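Local coordinates for periplasmic binding protein/LacI transcriptional regulator (Alkaliphilus metalliredigens, PDB 3CTP) that probably acts as a LacI-family transcriptional regulator, its periplasmic-binding-protein-like core holding D-xylulofuranose and pairing with a second copy, at the interface of chains A and B. Numbering follows the deposited sequence. Chains: chain A/B, Periplasmic binding protein/LacI transcriptional regulator.

Contact 1: the interface of chains A and B. Residues chain A 71, 214, 216, 219, 241, 271; chain B 76-77, 270, 274.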
loop_
_atom_site.group_PDB
_atom_site.type_symbol
_atom_site.label_atom_id
_atom_site.label_comp_id
_atom_site.label_asym_id
_atom_site.label_seq_id
_atom_site.Cartn_x
_atom_site.Cartn_y
_atom_site.Cartn_z
ATOM N N SER A 71 0.328 4.171 0.722
ATOM C CA SER A 71 -1.008 3.660 0.251
ATOM C C SER A 71 -1.167 3.530 -1.261
ATOM O O SER A 71 -1.989 2.748 -1.734
ATOM C CB SER A 71 -2.177 4.456 0.773
ATOM O OG SER A 71 -2.427 5.610 -0.006
ATOM N N PHE A 214 -4.387 8.822 -5.156
ATOM C CA PHE A 214 -5.323 7.983 -4.388
ATOM C C PHE A 214 -5.337 8.300 -2.897
ATOM O O PHE A 214 -4.287 8.436 -2.232
ATOM C CB PHE A 214 -4.936 6.500 -4.535
ATOM C CG PHE A 214 -5.841 5.573 -3.763
ATOM C CD1 PHE A 214 -7.137 5.358 -4.204
ATOM C CD2 PHE A 214 -5.402 4.933 -2.612
ATOM C CE1 PHE A 214 -8.022 4.508 -3.481
ATOM C CE2 PHE A 214 -6.281 4.067 -1.900
ATOM C CZ PHE A 214 -7.570 3.867 -2.337
ATOM N N VAL A 216 -8.015 6.986 0.507
ATOM C CA VAL A 216 -9.085 6.047 0.799
ATOM C C VAL A 216 -10.451 6.725 0.639
ATOM O O VAL A 216 -11.422 6.092 0.202
ATOM C CB VAL A 216 -8.914 5.452 2.192
ATOM C CG1 VAL A 216 -10.120 4.607 2.570
ATOM C CG2 VAL A 216 -7.641 4.599 2.188
ATOM N N LEU A 219 -12.849 6.397 -2.440
ATOM C CA LEU A 219 -13.798 5.306 -2.661
ATOM C C LEU A 219 -15.239 5.716 -2.325
ATOM O O LEU A 219 -16.187 4.993 -2.678
ATOM C CB LEU A 219 -13.379 4.065 -1.854
ATOM C CG LEU A 219 -11.996 3.522 -2.241
ATOM C CD1 LEU A 219 -11.535 2.441 -1.271
ATOM C CD2 LEU A 219 -12.025 2.932 -3.644
ATOM N N ILE A 241 -3.453 2.993 -9.618
ATOM C CA ILE A 241 -4.377 2.987 -8.459
ATOM C C ILE A 241 -5.602 3.876 -8.734
ATOM O O ILE A 241 -6.736 3.505 -8.395
ATOM C CB ILE A 241 -3.633 3.313 -7.122
ATOM C CG1 ILE A 241 -4.577 3.168 -5.925
ATOM C CG2 ILE A 241 -2.972 4.668 -7.186
ATOM C CD1 ILE A 241 -5.013 1.733 -5.692
ATOM N N ILE A 271 -1.433 -3.340 -8.263
ATOM C CA ILE A 271 -2.894 -3.287 -8.267
ATOM C C ILE A 271 -3.469 -3.645 -9.632
ATOM O O ILE A 271 -4.592 -4.170 -9.732
ATOM C CB ILE A 271 -3.399 -1.897 -7.786
ATOM C CG1 ILE A 271 -4.902 -1.932 -7.509
ATOM C CG2 ILE A 271 -3.061 -0.827 -8.789
ATOM C CD1 ILE A 271 -5.242 -2.750 -6.254
ATOM N N ASN B 76 -0.647 0.349 5.656
ATOM C CA ASN B 76 -0.511 1.741 5.183
ATOM C C ASN B 76 -1.574 2.609 5.869
ATOM O O ASN B 76 -1.305 3.758 6.254
ATOM C CB ASN B 76 -0.756 1.937 3.668
ATOM C CG ASN B 76 -0.171 0.886 2.802
ATOM O OD1 ASN B 76 -0.813 0.456 1.820
ATOM N ND2 ASN B 76 1.074 0.525 3.069
ATOM N N GLN B 77 -2.789 2.097 6.004
ATOM C CA GLN B 77 -3.827 2.901 6.638
ATOM C C GLN B 77 -3.510 3.085 8.128
ATOM O O GLN B 77 -3.683 4.183 8.661
ATOM C CB GLN B 77 -5.194 2.233 6.477
ATOM C CG GLN B 77 -5.704 2.231 5.045
ATOM C CD GLN B 77 -7.013 1.467 4.891
ATOM O OE1 GLN B 77 -7.006 0.314 4.474
ATOM N NE2 GLN B 77 -8.126 2.093 5.255
ATOM N N PHE B 270 -8.716 -0.927 2.685
ATOM C CA PHE B 270 -9.372 -0.368 1.508
ATOM C C PHE B 270 -9.500 -1.305 0.321
ATOM O O PHE B 270 -10.346 -1.107 -0.553
ATOM C CB PHE B 270 -8.746 0.981 1.098
ATOM C CG PHE B 270 -7.366 0.874 0.490
ATOM C CD1 PHE B 270 -7.204 0.478 -0.832
ATOM C CD2 PHE B 270 -6.245 1.256 1.213
ATOM C CE1 PHE B 270 -5.928 0.418 -1.427
ATOM C CE2 PHE B 270 -4.968 1.199 0.627
ATOM C CZ PHE B 270 -4.817 0.770 -0.684
ATOM N N LEU B 274 -12.273 -1.774 -3.085
ATOM C CA LEU B 274 -11.849 -1.909 -4.534
ATOM C C LEU B 274 -12.141 -3.257 -5.186
ATOM O O LEU B 274 -12.294 -3.370 -6.413
ATOM C CB LEU B 274 -10.333 -1.666 -4.702
ATOM C CG LEU B 274 -9.704 -0.281 -4.783
ATOM C CD1 LEU B 274 -8.211 -0.393 -4.973
ATOM C CD2 LEU B 274 -10.308 0.556 -5.895
HETATM O O HOH W 1 -1.316 -0.081 -0.806
#
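The ring of B:Phe270 is set into an apolar surface of chain A, its face against the rim of A:Phe214 and its base against A:Val216 and A:Leu219. Both chains carry the periplasmic-binding-protein-like core of the LacI family, whose members commonly pair through such cores; this patch has a twin with the chains exchanged.

The two aromatic side chains reach toward each other, and CE2 of A:Phe214 stands 3.6 Å above the centre of the B:Phe270 ring, the planes steeply inclined and not stacked. A:Phe214 extends its ring with CG anti to the backbone N (chi1 179°), and its own two faces are occupied from within chain A by CD1 of A:Ile241 and by the backbone N of A:Val216, which should limit its turning. The far tip of the B:Phe270 ring, CZ, comes 3.6 Å from the backbone O of A:Ser71.

Aliphatic groups continue the contact. CG2 of A:Val216, a compact branched side chain, lies 3.8 Å from CD2 of B:Phe270, while CD1 of A:Leu219 approaches CB of B:Phe270. An alanine in place of B:Phe270 would probably open a gap beside A:Val216 CG2 and A:Ser71 O and leave the A:Phe214 rim without its aromatic partner. The forked leucines cross at about a right angle, CD2 of A:Leu219 being 3.7 Å from CD2 of B:Leu274. The other branch of B:Leu274, CD1, meets the CD1 tips of A:Ile241 and A:Ile271.

No direct hydrogen bond spans this patch; polar groups meet through a bridging water, 3.1 Å from the backbone O of A:Ser71 and 2.7 Å from OD1 of B:Asn76. Small A:Ser71 lets the B:Asn76 amide pack against its CA. Within chain B, the backbone N of B:Phe270 donates to OE1 of B:Gln77 (2.8 Å), tilted 31° from the carbonyl plane. The long B:Gln77 thus ties helix 73-88 to the backbone carrying the aromatic ring, while its NE2 lies beside the A:Val216 methyls.

Contact 2: the interface of chains A and B. Residues chain A 70, 93-96; chain B 93-96.
An antiparallel strand-to-strand interface joins the two chains here, pairing strand 92-97 of chain A with its copy in chain B at A:Leu95 and B:Leu95 and so linking the periplasmic-binding-protein-like cores of two LacI-family subunits. The two-fold axis sets A:Leu95 against B:Leu95 and A:Phe94 against B:Phe94, while the cysteine of each chain faces the other chain's phenylalanine, an arrangement suited to a homodimer.

Backbone bonds set the register. The N of A:Leu95 donates to the O of B:Leu95 at 2.9 Å, and the reciprocal bond from B:Leu95 N to A:Leu95 O has the same length. The bonds are nearly straight. This two-bond bridge satisfies the facing amides and carbonyls of the central leucines.

On one side of the bridge, A:Phe94 and B:Phe94 stack face to face but offset, overlapping along their CD2-CE2 sides, centroids 4.2 Å apart and planes only 10° from parallel. Each CD2 lies over the centre of the opposite ring, while the CE2 atoms come within 3.6 Å of each other. Both CG atoms are anti to the carbonyl carbon (chi1 -74°), which carries the rings towards the shared axis. Flat aromatic groups suit this place because the symmetry mates can share broad surfaces. Sulfur borders the pair: SG of B:Cys96 is 4.0 Å from CD1 of A:Phe94, and A:Cys96 repeats the contact against B:Phe94. The small cysteine thus fits beside a ring margin without displacing the stack.

The leucine side chains cover the bridge on the other side. Their CB atoms meet at 4.0 Å, with CB and CG of each also packing near the opposing carbonyl O. From a loop, A:Ile70 reaches tip to tip towards B:Leu95, CD1 to CD1 at 3.9 Å, its extended ethyl branch bringing a methyl to the leucine fork.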
loop_
_atom_site.group_PDB
_atom_site.type_symbol
_atom_site.label_atom_id
_atom_site.label_comp_id
_atom_site.label_asym_id
_atom_site.label_seq_id
_atom_site.Cartn_x
_atom_site.Cartn_y
_atom_site.Cartn_z
ATOM N N ILE A 70 2.467 5.658 0.946
ATOM C CA ILE A 70 2.738 4.226 0.643
ATOM C C ILE A 70 1.430 3.478 0.446
ATOM O O ILE A 70 1.434 2.302 0.004
ATOM C CB ILE A 70 3.595 3.468 1.706
ATOM C CG1 ILE A 70 3.008 3.630 3.106
ATOM C CG2 ILE A 70 5.081 3.892 1.620
ATOM C CD1 ILE A 70 3.674 2.762 4.162
ATOM N N LEU A 93 16.940 2.571 5.761
ATOM C CA LEU A 93 16.056 3.666 5.343
ATOM C C LEU A 93 15.043 4.007 6.457
ATOM O O LEU A 93 14.535 3.113 7.132
ATOM C CB LEU A 93 15.190 3.227 4.167
ATOM C CG LEU A 93 15.685 3.109 2.752
ATOM C CD1 LEU A 93 14.466 2.845 1.864
ATOM C CD2 LEU A 93 16.351 4.401 2.363
ATOM N N PHE A 94 14.763 5.292 6.620
ATOM C CA PHE A 94 13.577 5.761 7.345
ATOM C C PHE A 94 12.597 6.228 6.283
ATOM O O PHE A 94 12.975 7.027 5.417
ATOM C CB PHE A 94 13.907 6.970 8.220
ATOM C CG PHE A 94 14.703 6.656 9.459
ATOM C CD1 PHE A 94 14.565 5.450 10.096
ATOM C CD2 PHE A 94 15.533 7.609 10.003
ATOM C CE1 PHE A 94 15.293 5.167 11.270
ATOM C CE2 PHE A 94 16.240 7.347 11.152
ATOM C CZ PHE A 94 16.137 6.132 11.773
ATOM N N LEU A 95 11.352 5.766 6.318
ATOM C CA LEU A 95 10.347 6.258 5.371
ATOM C C LEU A 95 9.531 7.345 6.023
ATOM O O LEU A 95 9.140 7.213 7.186
ATOM C CB LEU A 95 9.373 5.162 4.952
ATOM C CG LEU A 95 9.954 3.839 4.527
ATOM C CD1 LEU A 95 8.768 2.959 4.021
ATOM C CD2 LEU A 95 10.945 4.060 3.422
ATOM N N CYS A 96 9.268 8.415 5.270
ATOM C CA CYS A 96 8.544 9.576 5.780
ATOM C C CYS A 96 7.419 9.874 4.832
ATOM O O CYS A 96 7.607 10.078 3.645
ATOM C CB CYS A 96 9.476 10.794 5.833
ATOM S SG CYS A 96 10.899 10.555 6.963
ATOM N N LEU B 93 6.716 10.759 12.902
ATOM C CA LEU B 93 6.993 9.307 12.865
ATOM C C LEU B 93 8.052 9.009 11.818
ATOM O O LEU B 93 8.041 9.616 10.741
ATOM C CB LEU B 93 5.781 8.531 12.366
ATOM C CG LEU B 93 4.518 8.338 13.168
ATOM C CD1 LEU B 93 3.639 7.387 12.384
ATOM C CD2 LEU B 93 4.868 7.730 14.503
ATOM N N PHE B 94 8.920 8.054 12.111
ATOM C CA PHE B 94 9.719 7.407 11.061
ATOM C C PHE B 94 9.108 6.031 10.837
ATOM O O PHE B 94 8.921 5.288 11.816
ATOM C CB PHE B 94 11.147 7.175 11.540
ATOM C CG PHE B 94 12.001 8.423 11.606
ATOM C CD1 PHE B 94 11.818 9.459 10.723
ATOM C CD2 PHE B 94 13.031 8.506 12.530
ATOM C CE1 PHE B 94 12.646 10.611 10.776
ATOM C CE2 PHE B 94 13.841 9.618 12.594
ATOM C CZ PHE B 94 13.649 10.676 11.724
ATOM N N LEU B 95 8.848 5.643 9.594
ATOM C CA LEU B 95 8.365 4.284 9.369
ATOM C C LEU B 95 9.531 3.396 9.017
ATOM O O LEU B 95 10.380 3.781 8.218
ATOM C CB LEU B 95 7.371 4.211 8.226
ATOM C CG LEU B 95 6.249 5.231 8.238
ATOM C CD1 LEU B 95 5.316 4.911 7.039
ATOM C CD2 LEU B 95 5.491 5.156 9.538
ATOM N N CYS B 96 9.556 2.196 9.587
ATOM C CA CYS B 96 10.650 1.253 9.349
ATOM C C CYS B 96 10.057 -0.038 8.880
ATOM O O CYS B 96 9.225 -0.649 9.551
ATOM C CB CYS B 96 11.427 1.011 10.641
ATOM S SG CYS B 96 12.200 2.508 11.300
#

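The centres of the C-alpha atoms of contact 1 and contact 2 lie about 18 Å apart, along the same two-fold interface. They share no residue, but the chain itself connects them: A:Ile70 of contact 2 directly precedes A:Ser71 of contact 1, and helix 73-88, which supplies B:Asn76 and B:Gln77, is followed by strand 92-97 of contact 2. Contact 2 lies on the two-fold axis, whereas contact 1 occurs twice, once on either side. Strand pairing with a ring stack at one level and apolar burial at the other would probably help fix the mutual orientation of the subunits.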